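Local coordinates for protein LURP-one-related 15 (Arabidopsis thaliana, PDB 1ZXU), which is of uncertain function but might be related to the phospholipid scramblase and tubby-like superfamily of membrane-tethered transcription factors, at residues T110-R113 with D114-Y117. Numbering follows the deposited sequence.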
loop_
_atom_site.group_PDB
_atom_site.type_symbol
_atom_site.label_atom_id
_atom_site.label_comp_id
_atom_site.label_asym_id
_atom_site.label_seq_id
_atom_site.Cartn_x
_atom_site.Cartn_y
_atom_site.Cartn_z
ATOM N N THR A 110 -7.899 -13.789 -5.374
ATOM C CA THR A 110 -6.813 -13.669 -6.357
ATOM C C THR A 110 -7.361 -13.924 -7.787
ATOM O O THR A 110 -6.591 -14.238 -8.742
ATOM C CB THR A 110 -5.618 -14.593 -6.009
ATOM O OG1 THR A 110 -6.086 -15.961 -5.850
ATOM C CG2 THR A 110 -4.929 -14.102 -4.703
ATOM N N ASP A 111 -8.683 -13.752 -7.962
ATOM C CA ASP A 111 -9.308 -13.921 -9.262
ATOM C C ASP A 111 -9.005 -12.704 -10.128
ATOM O O ASP A 111 -9.068 -11.553 -9.678
ATOM C CB ASP A 111 -10.824 -14.104 -9.162
ATOM C CG ASP A 111 -11.239 -15.377 -8.400
ATOM O OD1 ASP A 111 -10.401 -16.301 -8.189
ATOM O OD2 ASP A 111 -12.439 -15.438 -8.000
ATOM N N GLN A 112 -8.725 -12.950 -11.405
ATOM C CA GLN A 112 -8.335 -11.893 -12.308
ATOM C C GLN A 112 -9.422 -10.830 -12.401
ATOM O O GLN A 112 -9.117 -9.671 -12.583
ATOM C CB GLN A 112 -7.962 -12.440 -13.727
ATOM C CG GLN A 112 -6.537 -12.971 -13.817
ATOM C CD GLN A 112 -5.475 -11.891 -13.589
ATOM O OE1 GLN A 112 -5.409 -10.914 -14.348
ATOM N NE2 GLN A 112 -4.652 -12.058 -12.559
ATOM N N ARG A 113 -10.697 -11.235 -12.289
ATOM C CA ARG A 113 -11.779 -10.262 -12.364
ATOM C C ARG A 113 -11.696 -9.270 -11.184
ATOM O O ARG A 113 -12.304 -8.186 -11.254
ATOM C CB ARG A 113 -13.164 -10.940 -12.428
ATOM C CG ARG A 113 -13.655 -11.560 -11.137
ATOM C CD ARG A 113 -15.014 -12.147 -11.330
ATOM N NE ARG A 113 -15.517 -12.765 -10.113
ATOM C CZ ARG A 113 -16.682 -13.415 -10.055
ATOM N NH1 ARG A 113 -17.422 -13.520 -11.146
ATOM N NH2 ARG A 113 -17.089 -13.957 -8.928
ATOM N N ASP A 114 -11.013 -9.665 -10.106
ATOM C CA ASP A 114 -10.922 -8.759 -8.922
ATOM C C ASP A 114 -9.631 -7.932 -8.890
ATOM O O ASP A 114 -9.315 -7.291 -7.907
ATOM C CB ASP A 114 -11.071 -9.550 -7.633
ATOM C CG ASP A 114 -12.451 -10.102 -7.470
ATOM O OD1 ASP A 114 -13.391 -9.344 -7.801
ATOM O OD2 ASP A 114 -12.568 -11.263 -7.022
ATOM N N LEU A 115 -8.910 -7.935 -9.997
ATOM C CA LEU A 115 -7.637 -7.207 -10.059
ATOM C C LEU A 115 -7.850 -5.665 -9.942
ATOM O O LEU A 115 -8.644 -5.025 -10.771
ATOM C CB LEU A 115 -6.965 -7.598 -11.393
ATOM C CG LEU A 115 -5.622 -6.921 -11.597
ATOM C CD1 LEU A 115 -4.576 -7.318 -10.626
ATOM C CD2 LEU A 115 -5.171 -6.997 -13.140
ATOM N N LEU A 116 -7.161 -5.071 -9.002
ATOM C CA LEU A 116 -7.234 -3.630 -8.803
ATOM C C LEU A 116 -6.052 -2.922 -9.488
ATOM O O LEU A 116 -6.237 -1.865 -10.120
ATOM C CB LEU A 116 -7.260 -3.262 -7.335
ATOM C CG LEU A 116 -8.565 -3.596 -6.625
ATOM C CD1 LEU A 116 -8.383 -3.489 -5.113
ATOM C CD2 LEU A 116 -9.691 -2.735 -7.129
ATOM N N TYR A 117 -4.859 -3.469 -9.307
ATOM C CA TYR A 117 -3.660 -2.850 -9.986
ATOM C C TYR A 117 -2.498 -3.808 -9.912
ATOM O O TYR A 117 -2.500 -4.786 -9.138
ATOM C CB TYR A 117 -3.236 -1.532 -9.338
ATOM C CG TYR A 117 -3.282 -1.509 -7.839
ATOM C CD1 TYR A 117 -2.144 -1.677 -7.072
ATOM C CD2 TYR A 117 -4.511 -1.217 -7.198
ATOM C CE1 TYR A 117 -2.243 -1.629 -5.606
ATOM C CE2 TYR A 117 -4.602 -1.172 -5.802
ATOM C CZ TYR A 117 -3.459 -1.392 -5.028
ATOM O OH TYR A 117 -3.573 -1.316 -3.623
HETATM O O HOH W 1 -11.628 -5.528 -10.304
#
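R113 CG lies over one face of the D114 carboxylate, 4.1 Å from D114 CG, and R113 C approaches from that same side; D114 OD2 is hydrogen-bonded to S109 OG. This is the 3-10 turn in the loop joining antiparallel strands 101-106 and 115-120 of the tubby-like barrel. The guanidinium does not pair with the acid: its plane is tilted 57° from the carboxylate, and the chain runs extended past it, leaving R113 NE 4.5 Å from D114 OD2. D111 brings a second negative charge near, D111 OD2 being 4.3 Å from D114 OD2, a repulsion the arginine may ease. Cut back to alanine, D114 would probably leave S109 OG without its carboxylate partner and R113 CG without the group it packs against. Two successive i to i+3 bonds make the turn: D114 N to D111 O (2.7 Å), then L115 N to Q112 O (3.1 Å). Bent at chi2 (-64°), the Q112 chain lies alongside L115, with Q112 OE1 4.1 Å from L115 CD2, while its NE2 bonds Q103 OE1 on strand 101-106. Beyond, L116 and Y117 both face V104 in a classic beta bulge. One water donates to R113 O (2.9 Å) and L115 O (3.1 Å).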